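Local coordinates for regulatory protein RecX (Lactobacillus reuteri, PDB 3D5L) that belongs to the RecX family and probably modulates the activity of the recombinase RecA, at residues Ile122-Arg133 with Leu150-Leu161; Ala162-Phe170 with Glu182-Lys192. All coordinates share one frame; numbering follows the deposited sequence.

In the fold
The two contacts follow one another along the chain and share helix 155-172. Contact 1 uses its first turns and the turn leading into it, sets them against the ends of helices 110-124 and 129-138, and is only partly buried; it probably joins the second three-helix sequence unit of the RecX family to the third. Contact 2 uses later turns of helix 155-172, falls within the third range, and is a buried helix-helix contact. Each centres on a phenylalanine with an aliphatic group over one face and an oxygen at the edge, but contact 1 adds backbone carbonyls and turn residues to its apolar side chains. A probable backbone hydrogen bond between Gly128 and Lys192 connects them.

Contact 1 (Ile122-Arg133 with Leu150-Leu161); sequences INTDLKGPGIIR and LTQFTPEVQAEL
Asp125 OD1 is approached by two polar groups while the same residue touches Leu161 across the contact, Asp125 O lying 3.7 Å from Leu161 CD2. With its anti lone pair OD1 accepts the backbone N-H of Leu126 (N to OD1 3.2 Å), and Lys127 NZ adds a long ion pair to the same oxygen. Both interactions lie within the turn between helices 110-124 and 129-138 and probably help to hold it.

The Phe153 ring is flanked on both faces. Pro129 CG sits over one, 4.0 Å from the ring centroid and 17° off the normal, a CH-pi contact; Ile122 CG1 comes over the opposite face. At the edge, near the ring plane, Lys127 O lies 3.0 Å from Phe153 CZ, a tight approach without a bond, though facing the ring hydrogens is probably of some electrostatic benefit. Beyond the ring, Ile122 runs out extended (chi2 178°), which carries CD1 to 4.0 Å from Val157 CG1, the two side chains meeting at about a right angle. Phe153 is itself the centre of an inverse gamma turn, and its carbonyl oxygen receives a weak bond from the Gln158 amide, whose CD also rests on Pro129 CG.

At the ends, Leu150 and Leu161 extend the apolar surface. Leu150 slides antiparallel past Ile132, its CD1 3.6 Å from Ile132 CG2, while its CD2 packs against CB and the guanidinium NE of Arg133. Leu126 CD2 meets Leu161 CD2 at 3.8 Å.

Ile132 and Gln152 also pack on Val118 of helix 110-124, Arg133 reaches Ile146 of helix 143-149, and Gln158 touches Val198 of helix 196-202, consistent with a junction between the second and third three-helix units, where helices 110-124 and 129-138 meet helix 155-172.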
loop_
_atom_site.group_PDB
_atom_site.type_symbol
_atom_site.label_atom_id
_atom_site.label_comp_id
_atom_site.label_asym_id
_atom_site.label_seq_id
_atom_site.Cartn_x
_atom_site.Cartn_y
_atom_site.Cartn_z
ATOM N N ILE A 122 -15.994 -4.307 -8.646
ATOM C CA ILE A 122 -17.261 -4.950 -8.932
ATOM C C ILE A 122 -18.456 -4.025 -8.634
ATOM O O ILE A 122 -19.496 -4.107 -9.292
ATOM C CB ILE A 122 -17.364 -6.248 -8.132
ATOM C CG1 ILE A 122 -16.442 -7.284 -8.769
ATOM C CG2 ILE A 122 -18.809 -6.735 -8.083
ATOM C CD1 ILE A 122 -16.401 -8.610 -8.041
ATOM N N ASN A 123 -18.282 -3.131 -7.662
ATOM C CA ASN A 123 -19.320 -2.190 -7.247
ATOM C C ASN A 123 -19.395 -0.886 -8.044
ATOM O O ASN A 123 -20.433 -0.233 -8.058
ATOM C CB ASN A 123 -19.106 -1.796 -5.782
ATOM C CG ASN A 123 -19.544 -2.863 -4.800
ATOM O OD1 ASN A 123 -19.233 -2.769 -3.612
ATOM N ND2 ASN A 123 -20.276 -3.868 -5.273
ATOM N N THR A 124 -18.302 -0.495 -8.691
ATOM C CA THR A 124 -18.279 0.774 -9.402
ATOM C C THR A 124 -17.699 0.737 -10.814
ATOM O O THR A 124 -17.600 1.779 -11.468
ATOM C CB THR A 124 -17.453 1.821 -8.605
ATOM O OG1 THR A 124 -16.072 1.427 -8.599
ATOM C CG2 THR A 124 -17.946 1.928 -7.153
ATOM N N ASP A 125 -17.321 -0.439 -11.296
ATOM C CA ASP A 125 -16.711 -0.512 -12.615
ATOM C C ASP A 125 -17.179 -1.645 -13.523
ATOM O O ASP A 125 -17.939 -2.520 -13.117
ATOM C CB ASP A 125 -15.201 -0.611 -12.450
ATOM C CG ASP A 125 -14.470 0.533 -13.099
ATOM O OD1 ASP A 125 -14.781 0.842 -14.277
ATOM O OD2 ASP A 125 -13.582 1.114 -12.433
ATOM N N LEU A 126 -16.695 -1.617 -14.762
ATOM C CA LEU A 126 -17.038 -2.633 -15.749
ATOM C C LEU A 126 -15.782 -3.241 -16.379
ATOM O O LEU A 126 -15.729 -3.513 -17.583
ATOM C CB LEU A 126 -17.951 -2.030 -16.821
ATOM C CG LEU A 126 -19.287 -1.496 -16.291
ATOM C CD1 LEU A 126 -20.120 -0.921 -17.439
ATOM C CD2 LEU A 126 -20.043 -2.622 -15.592
ATOM N N LYS A 127 -14.767 -3.454 -15.548
ATOM C CA LYS A 127 -13.520 -4.045 -16.011
ATOM C C LYS A 127 -13.591 -5.552 -15.792
ATOM O O LYS A 127 -14.298 -6.025 -14.903
ATOM C CB LYS A 127 -12.328 -3.462 -15.242
ATOM C CG LYS A 127 -12.216 -1.941 -15.291
ATOM C CD LYS A 127 -10.968 -1.463 -14.548
ATOM C CE LYS A 127 -11.070 0.009 -14.130
ATOM N NZ LYS A 127 -11.290 0.939 -15.269
ATOM N N GLY A 128 -12.858 -6.293 -16.612
ATOM C CA GLY A 128 -12.842 -7.738 -16.507
ATOM C C GLY A 128 -11.626 -8.248 -15.753
ATOM O O GLY A 128 -10.736 -7.475 -15.406
ATOM N N PRO A 129 -11.565 -9.555 -15.476
ATOM C CA PRO A 129 -10.443 -10.162 -14.751
ATOM C C PRO A 129 -9.069 -9.860 -15.328
ATOM O O PRO A 129 -8.143 -9.563 -14.590
ATOM C CB PRO A 129 -10.766 -11.648 -14.804
ATOM C CG PRO A 129 -12.258 -11.644 -14.721
ATOM C CD PRO A 129 -12.631 -10.544 -15.711
ATOM N N GLY A 130 -8.940 -9.958 -16.647
ATOM C CA GLY A 130 -7.660 -9.706 -17.283
ATOM C C GLY A 130 -7.080 -8.352 -16.937
ATOM O O GLY A 130 -5.888 -8.236 -16.673
ATOM N N ILE A 131 -7.924 -7.325 -16.933
ATOM C CA ILE A 131 -7.480 -5.974 -16.613
ATOM C C ILE A 131 -7.261 -5.789 -15.108
ATOM O O ILE A 131 -6.341 -5.065 -14.696
ATOM C CB ILE A 131 -8.493 -4.923 -17.159
ATOM C CG1 ILE A 131 -7.955 -4.322 -18.464
ATOM C CG2 ILE A 131 -8.736 -3.814 -16.146
ATOM C CD1 ILE A 131 -7.536 -5.355 -19.501
ATOM N N ILE A 132 -8.101 -6.437 -14.299
ATOM C CA ILE A 132 -7.971 -6.345 -12.848
ATOM C C ILE A 132 -6.620 -6.949 -12.490
ATOM O O ILE A 132 -5.847 -6.360 -11.737
ATOM C CB ILE A 132 -9.063 -7.157 -12.110
ATOM C CG1 ILE A 132 -10.457 -6.728 -12.560
ATOM C CG2 ILE A 132 -8.934 -6.938 -10.611
ATOM C CD1 ILE A 132 -10.939 -5.456 -11.918
ATOM N N ARG A 133 -6.342 -8.122 -13.056
ATOM C CA ARG A 133 -5.092 -8.844 -12.829
ATOM C C ARG A 133 -3.890 -7.994 -13.237
ATOM O O ARG A 133 -2.870 -7.952 -12.548
ATOM C CB ARG A 133 -5.083 -10.156 -13.628
ATOM C CG ARG A 133 -3.915 -11.097 -13.297
ATOM C CD ARG A 133 -3.924 -12.361 -14.172
ATOM N NE ARG A 133 -5.181 -13.092 -14.086
ATOM C CZ ARG A 133 -5.992 -13.307 -15.123
ATOM N NH1 ARG A 133 -5.664 -12.843 -16.331
ATOM N NH2 ARG A 133 -7.136 -13.975 -14.959
ATOM N N LEU A 150 -9.477 -12.400 -7.404
ATOM C CA LEU A 150 -10.267 -12.603 -8.620
ATOM C C LEU A 150 -11.310 -13.696 -8.470
ATOM O O LEU A 150 -12.084 -13.951 -9.391
ATOM C CB LEU A 150 -9.347 -12.939 -9.805
ATOM C CG LEU A 150 -9.136 -11.851 -10.869
ATOM C CD1 LEU A 150 -9.327 -10.482 -10.273
ATOM C CD2 LEU A 150 -7.745 -11.996 -11.477
ATOM N N THR A 151 -11.329 -14.341 -7.311
ATOM C CA THR A 151 -12.296 -15.390 -7.077
ATOM C C THR A 151 -13.712 -14.808 -6.922
ATOM O O THR A 151 -14.704 -15.480 -7.196
ATOM C CB THR A 151 -11.890 -16.220 -5.839
ATOM O OG1 THR A 151 -12.354 -17.556 -6.012
ATOM C CG2 THR A 151 -12.472 -15.634 -4.546
ATOM N N GLN A 152 -13.806 -13.550 -6.505
ATOM C CA GLN A 152 -15.109 -12.905 -6.348
ATOM C C GLN A 152 -15.693 -12.708 -7.745
ATOM O O GLN A 152 -16.899 -12.548 -7.905
ATOM C CB GLN A 152 -14.975 -11.515 -5.708
ATOM C CG GLN A 152 -14.069 -11.415 -4.504
ATOM C CD GLN A 152 -13.885 -9.981 -4.054
ATOM O OE1 GLN A 152 -12.938 -9.651 -3.346
ATOM N NE2 GLN A 152 -14.800 -9.116 -4.463
ATOM N N PHE A 153 -14.821 -12.701 -8.748
ATOM C CA PHE A 153 -15.235 -12.500 -10.131
ATOM C C PHE A 153 -15.753 -13.787 -10.744
ATOM O O PHE A 153 -15.108 -14.403 -11.590
ATOM C CB PHE A 153 -14.064 -11.965 -10.957
ATOM C CG PHE A 153 -14.345 -10.651 -11.622
ATOM C CD1 PHE A 153 -13.517 -9.559 -11.408
ATOM C CD2 PHE A 153 -15.420 -10.509 -12.489
ATOM C CE1 PHE A 153 -13.757 -8.345 -12.049
ATOM C CE2 PHE A 153 -15.667 -9.295 -13.137
ATOM C CZ PHE A 153 -14.834 -8.215 -12.917
ATOM N N THR A 154 -16.934 -14.179 -10.307
ATOM C CA THR A 154 -17.578 -15.382 -10.783
ATOM C C THR A 154 -18.141 -15.133 -12.192
ATOM O O THR A 154 -18.242 -13.985 -12.638
ATOM C CB THR A 154 -18.712 -15.744 -9.816
ATOM O OG1 THR A 154 -19.196 -17.061 -10.103
ATOM C CG2 THR A 154 -19.855 -14.735 -9.943
ATOM N N PRO A 155 -18.488 -16.205 -12.929
ATOM C CA PRO A 155 -19.034 -15.963 -14.272
ATOM C C PRO A 155 -20.347 -15.176 -14.220
ATOM O O PRO A 155 -20.652 -14.406 -15.128
ATOM C CB PRO A 155 -19.210 -17.373 -14.832
ATOM C CG PRO A 155 -18.040 -18.108 -14.212
ATOM C CD PRO A 155 -18.128 -17.628 -12.766
ATOM N N GLU A 156 -21.123 -15.363 -13.155
ATOM C CA GLU A 156 -22.377 -14.627 -13.017
ATOM C C GLU A 156 -22.046 -13.131 -12.914
ATOM O O GLU A 156 -22.691 -12.298 -13.552
ATOM C CB GLU A 156 -23.146 -15.084 -11.775
ATOM C CG GLU A 156 -23.265 -16.608 -11.631
ATOM C CD GLU A 156 -22.142 -17.209 -10.786
ATOM O OE1 GLU A 156 -22.233 -17.135 -9.538
ATOM O OE2 GLU A 156 -21.164 -17.741 -11.363
ATOM N N VAL A 157 -21.033 -12.795 -12.114
ATOM C CA VAL A 157 -20.627 -11.402 -11.966
ATOM C C VAL A 157 -20.027 -10.938 -13.287
ATOM O O VAL A 157 -20.308 -9.840 -13.745
ATOM C CB VAL A 157 -19.594 -11.231 -10.834
ATOM C CG1 VAL A 157 -18.953 -9.860 -10.907
ATOM C CG2 VAL A 157 -20.277 -11.388 -9.493
ATOM N N GLN A 158 -19.208 -11.791 -13.895
ATOM C CA GLN A 158 -18.582 -11.476 -15.176
ATOM C C GLN A 158 -19.626 -11.220 -16.255
ATOM O O GLN A 158 -19.562 -10.217 -16.958
ATOM C CB GLN A 158 -17.677 -12.620 -15.632
ATOM C CG GLN A 158 -16.340 -12.707 -14.921
ATOM C CD GLN A 158 -15.399 -13.678 -15.606
ATOM O OE1 GLN A 158 -15.028 -13.488 -16.772
ATOM N NE2 GLN A 158 -15.018 -14.735 -14.895
ATOM N N ALA A 159 -20.578 -12.137 -16.393
ATOM C CA ALA A 159 -21.626 -12.001 -17.397
ATOM C C ALA A 159 -22.484 -10.790 -17.078
ATOM O O ALA A 159 -23.013 -10.132 -17.968
ATOM C CB ALA A 159 -22.495 -13.257 -17.435
ATOM N N GLU A 160 -22.620 -10.497 -15.795
ATOM C CA GLU A 160 -23.421 -9.369 -15.368
ATOM C C GLU A 160 -22.759 -8.058 -15.810
ATOM O O GLU A 160 -23.416 -7.190 -16.400
ATOM C CB GLU A 160 -23.580 -9.413 -13.851
ATOM C CG GLU A 160 -24.740 -8.606 -13.327
ATOM C CD GLU A 160 -24.639 -7.158 -13.717
ATOM O OE1 GLU A 160 -23.578 -6.558 -13.438
ATOM O OE2 GLU A 160 -25.607 -6.623 -14.305
ATOM N N LEU A 161 -21.464 -7.926 -15.526
ATOM C CA LEU A 161 -20.698 -6.732 -15.884
ATOM C C LEU A 161 -20.439 -6.645 -17.389
ATOM O O LEU A 161 -20.308 -5.551 -17.938
ATOM C CB LEU A 161 -19.350 -6.714 -15.150
ATOM C CG LEU A 161 -19.363 -6.667 -13.620
ATOM C CD1 LEU A 161 -17.943 -6.580 -13.119
ATOM C CD2 LEU A 161 -20.164 -5.470 -13.130
#

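Contact 2 (Ala162-Phe170 with Glu182-Lys192); sequences AKKLALKLF and EQKVQQGLTTK
Val185 holds CG1 opposite its backbone N (chi1 174°) and CG2 opposite its carbonyl carbon, a rotation that turns both methyls to the Phe170 ring. CG2 stands above the middle of the ring, 3.7 Å from the centroid and almost on the normal, a CH-pi contact, and also reaches Leu169 CB at 3.9 Å. CG1 lies toward the CE2 side of the ring and comes to 3.9 Å from Ala166 CB. One turn earlier, Glu182 bends at chi2 (-65°), and this fold in the chain swings its carboxylate back to the edge of the same ring. There Glu182 OE1 lies 2.9 Å from Phe170 CZ, near the ring plane, the carboxylate being turned by roughly half a right angle to the ring. The approach is tight, but the negative group meets ring hydrogens rather than the pi cloud, probably a favourable alignment.

Both segments fall in the sequence range of the third RecX three-helix domain, a family placed with helix-turn-helix domains. The axes of 162-170 and 182-191 approach to 9.4 Å, with 140° between their N-to-C directions, closer to antiparallel than to perpendicular. Leu189 is a knob in the hole formed by Ala162, Leu165, Ala166 and Leu169, and slides past Leu165 in the opposite direction, with Leu189 CD1 3.5 Å from Leu165 CD2. Leu169 CD1 comes to 4.1 Å from Gly188 CA, where no side chain intervenes and the methyl rests on backbone.

At the far end, Leu165 CD2 packs on the aliphatic stem of Lys192, 3.7 Å from its CG. Ile202 of helix 196-202 packs on both Ala162 and Leu189, and Phe194 touches Ala162 and Leu165.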
loop_
_atom_site.group_PDB
_atom_site.type_symbol
_atom_site.label_atom_id
_atom_site.label_comp_id
_atom_site.label_asym_id
_atom_site.label_seq_id
_atom_site.Cartn_x
_atom_site.Cartn_y
_atom_site.Cartn_z
ATOM N N ALA A 162 -20.354 -7.802 -18.040
ATOM C CA ALA A 162 -20.108 -7.867 -19.474
ATOM C C ALA A 162 -21.355 -7.516 -20.296
ATOM O O ALA A 162 -21.247 -6.855 -21.334
ATOM C CB ALA A 162 -19.597 -9.248 -19.851
ATOM N N LYS A 163 -22.530 -7.959 -19.848
ATOM C CA LYS A 163 -23.770 -7.635 -20.560
ATOM C C LYS A 163 -23.919 -6.115 -20.548
ATOM O O LYS A 163 -24.211 -5.496 -21.575
ATOM C CB LYS A 163 -24.988 -8.263 -19.871
ATOM C CG LYS A 163 -25.073 -9.774 -19.967
ATOM C CD LYS A 163 -26.162 -10.338 -19.039
ATOM C CE LYS A 163 -26.164 -11.873 -19.052
ATOM N NZ LYS A 163 -27.130 -12.482 -18.085
ATOM N N LYS A 164 -23.706 -5.527 -19.374
ATOM C CA LYS A 164 -23.804 -4.088 -19.187
ATOM C C LYS A 164 -22.844 -3.365 -20.129
ATOM O O LYS A 164 -23.235 -2.439 -20.845
ATOM C CB LYS A 164 -23.490 -3.737 -17.726
ATOM C CG LYS A 164 -23.367 -2.261 -17.435
ATOM C CD LYS A 164 -24.690 -1.530 -17.583
ATOM C CE LYS A 164 -24.494 -0.017 -17.421
ATOM N NZ LYS A 164 -23.792 0.337 -16.147
ATOM N N LEU A 165 -21.589 -3.793 -20.132
ATOM C CA LEU A 165 -20.577 -3.197 -21.000
ATOM C C LEU A 165 -20.956 -3.394 -22.473
ATOM O O LEU A 165 -20.895 -2.457 -23.267
ATOM C CB LEU A 165 -19.211 -3.839 -20.728
ATOM C CG LEU A 165 -18.013 -3.519 -21.624
ATOM C CD1 LEU A 165 -17.595 -2.075 -21.445
ATOM C CD2 LEU A 165 -16.857 -4.459 -21.273
ATOM N N ALA A 166 -21.340 -4.617 -22.831
ATOM C CA ALA A 166 -21.712 -4.928 -24.209
ATOM C C ALA A 166 -22.887 -4.077 -24.688
ATOM O O ALA A 166 -22.894 -3.613 -25.826
ATOM C CB ALA A 166 -22.050 -6.420 -24.349
ATOM N N LEU A 167 -23.876 -3.867 -23.824
ATOM C CA LEU A 167 -25.033 -3.069 -24.200
ATOM C C LEU A 167 -24.597 -1.642 -24.432
ATOM O O LEU A 167 -25.132 -0.943 -25.288
ATOM C CB LEU A 167 -26.104 -3.105 -23.104
ATOM C CG LEU A 167 -26.828 -4.438 -22.888
ATOM C CD1 LEU A 167 -27.976 -4.225 -21.900
ATOM C CD2 LEU A 167 -27.366 -4.968 -24.224
ATOM N N LYS A 168 -23.620 -1.217 -23.648
ATOM C CA LYS A 168 -23.078 0.124 -23.742
ATOM C C LYS A 168 -22.201 0.218 -24.994
ATOM O O LYS A 168 -22.142 1.268 -25.633
ATOM C CB LYS A 168 -22.281 0.431 -22.469
ATOM C CG LYS A 168 -21.469 1.710 -22.477
ATOM C CD LYS A 168 -20.949 1.994 -21.069
ATOM C CE LYS A 168 -19.799 2.990 -21.058
ATOM N NZ LYS A 168 -18.521 2.403 -21.562
ATOM N N LEU A 169 -21.532 -0.881 -25.349
ATOM C CA LEU A 169 -20.688 -0.901 -26.543
ATOM C C LEU A 169 -21.562 -0.992 -27.798
ATOM O O LEU A 169 -21.241 -0.402 -28.825
ATOM C CB LEU A 169 -19.702 -2.084 -26.506
ATOM C CG LEU A 169 -18.685 -2.081 -25.357
ATOM C CD1 LEU A 169 -17.787 -3.300 -25.459
ATOM C CD2 LEU A 169 -17.842 -0.816 -25.397
ATOM N N PHE A 170 -22.670 -1.723 -27.707
ATOM C CA PHE A 170 -23.571 -1.874 -28.842
ATOM C C PHE A 170 -24.276 -0.565 -29.169
ATOM O O PHE A 170 -24.632 -0.309 -30.327
ATOM C CB PHE A 170 -24.599 -2.975 -28.572
ATOM C CG PHE A 170 -24.297 -4.263 -29.283
ATOM C CD1 PHE A 170 -24.373 -4.341 -30.669
ATOM C CD2 PHE A 170 -23.911 -5.392 -28.572
ATOM C CE1 PHE A 170 -24.067 -5.523 -31.339
ATOM C CE2 PHE A 170 -23.600 -6.590 -29.235
ATOM C CZ PHE A 170 -23.678 -6.652 -30.618
ATOM N N GLU A 182 -20.598 -5.998 -34.143
ATOM C CA GLU A 182 -20.436 -7.118 -33.232
ATOM C C GLU A 182 -18.954 -7.319 -32.876
ATOM O O GLU A 182 -18.608 -7.403 -31.698
ATOM C CB GLU A 182 -20.997 -8.407 -33.850
ATOM C CG GLU A 182 -22.239 -8.239 -34.732
ATOM C CD GLU A 182 -23.483 -7.752 -33.991
ATOM O OE1 GLU A 182 -23.864 -8.388 -32.982
ATOM O OE2 GLU A 182 -24.094 -6.741 -34.429
ATOM N N GLN A 183 -18.084 -7.390 -33.883
ATOM C CA GLN A 183 -16.655 -7.594 -33.633
ATOM C C GLN A 183 -16.106 -6.558 -32.657
ATOM O O GLN A 183 -15.335 -6.888 -31.758
ATOM C CB GLN A 183 -15.850 -7.520 -34.935
ATOM C CG GLN A 183 -16.275 -8.496 -36.020
ATOM C CD GLN A 183 -15.318 -8.490 -37.205
ATOM O OE1 GLN A 183 -14.471 -9.376 -37.337
ATOM N NE2 GLN A 183 -15.437 -7.475 -38.064
ATOM N N LYS A 184 -16.495 -5.304 -32.851
ATOM C CA LYS A 184 -16.055 -4.202 -31.999
ATOM C C LYS A 184 -16.442 -4.472 -30.535
ATOM O O LYS A 184 -15.717 -4.107 -29.608
ATOM C CB LYS A 184 -16.704 -2.897 -32.476
ATOM C CG LYS A 184 -16.019 -1.646 -31.986
ATOM C CD LYS A 184 -14.630 -1.527 -32.580
ATOM C CE LYS A 184 -13.869 -0.349 -31.976
ATOM N NZ LYS A 184 -12.530 -0.206 -32.613
ATOM N N VAL A 185 -17.598 -5.098 -30.342
ATOM C CA VAL A 185 -18.074 -5.424 -29.005
ATOM C C VAL A 185 -17.292 -6.615 -28.442
ATOM O O VAL A 185 -16.962 -6.635 -27.260
ATOM C CB VAL A 185 -19.583 -5.767 -29.019
ATOM C CG1 VAL A 185 -20.015 -6.229 -27.651
ATOM C CG2 VAL A 185 -20.402 -4.544 -29.455
ATOM N N GLN A 186 -17.002 -7.603 -29.290
ATOM C CA GLN A 186 -16.245 -8.783 -28.876
ATOM C C GLN A 186 -14.861 -8.333 -28.443
ATOM O O GLN A 186 -14.395 -8.668 -27.364
ATOM C CB GLN A 186 -16.057 -9.767 -30.031
ATOM C CG GLN A 186 -17.308 -10.339 -30.654
ATOM C CD GLN A 186 -16.974 -11.345 -31.747
ATOM O OE1 GLN A 186 -16.542 -12.469 -31.467
ATOM N NE2 GLN A 186 -17.152 -10.936 -33.002
ATOM N N GLN A 187 -14.203 -7.582 -29.316
ATOM C CA GLN A 187 -12.873 -7.078 -29.037
ATOM C C GLN A 187 -12.870 -6.172 -27.806
ATOM O O GLN A 187 -11.949 -6.233 -26.987
ATOM C CB GLN A 187 -12.337 -6.334 -30.262
ATOM C CG GLN A 187 -11.907 -7.273 -31.393
ATOM C CD GLN A 187 -11.648 -6.554 -32.719
ATOM O OE1 GLN A 187 -10.947 -5.539 -32.766
ATOM N NE2 GLN A 187 -12.210 -7.086 -33.799
ATOM N N GLY A 188 -13.898 -5.340 -27.674
ATOM C CA GLY A 188 -13.976 -4.451 -26.532
ATOM C C GLY A 188 -14.001 -5.223 -25.221
ATOM O O GLY A 188 -13.324 -4.860 -24.261
ATOM N N LEU A 189 -14.787 -6.291 -25.174
ATOM C CA LEU A 189 -14.868 -7.093 -23.970
ATOM C C LEU A 189 -13.519 -7.732 -23.662
ATOM O O LEU A 189 -13.099 -7.763 -22.511
ATOM C CB LEU A 189 -15.936 -8.181 -24.118
ATOM C CG LEU A 189 -17.235 -8.011 -23.313
ATOM C CD1 LEU A 189 -17.927 -6.701 -23.678
ATOM C CD2 LEU A 189 -18.154 -9.195 -23.590
ATOM N N THR A 190 -12.832 -8.226 -24.686
ATOM C CA THR A 190 -11.543 -8.871 -24.467
ATOM C C THR A 190 -10.471 -7.909 -23.981
ATOM O O THR A 190 -9.640 -8.276 -23.151
ATOM C CB THR A 190 -11.025 -9.591 -25.739
ATOM O OG1 THR A 190 -10.692 -8.625 -26.737
ATOM C CG2 THR A 190 -12.085 -10.536 -26.287
ATOM N N THR A 191 -10.477 -6.680 -24.485
ATOM C CA THR A 191 -9.469 -5.729 -24.042
ATOM C C THR A 191 -9.836 -5.219 -22.652
ATOM O O THR A 191 -9.040 -4.541 -22.002
ATOM C CB THR A 191 -9.318 -4.529 -25.014
ATOM O OG1 THR A 191 -10.419 -3.627 -24.854
ATOM C CG2 THR A 191 -9.265 -5.020 -26.452
ATOM N N LYS A 192 -11.045 -5.548 -22.203
ATOM C CA LYS A 192 -11.503 -5.150 -20.874
ATOM C C LYS A 192 -11.188 -6.272 -19.880
ATOM O O LYS A 192 -11.452 -6.143 -18.686
ATOM C CB LYS A 192 -13.003 -4.869 -20.874
ATOM C CG LYS A 192 -13.372 -3.463 -20.409
ATOM C CD LYS A 192 -12.989 -2.416 -21.449
ATOM C CE LYS A 192 -13.189 -0.991 -20.934
ATOM N NZ LYS A 192 -12.262 -0.616 -19.825
#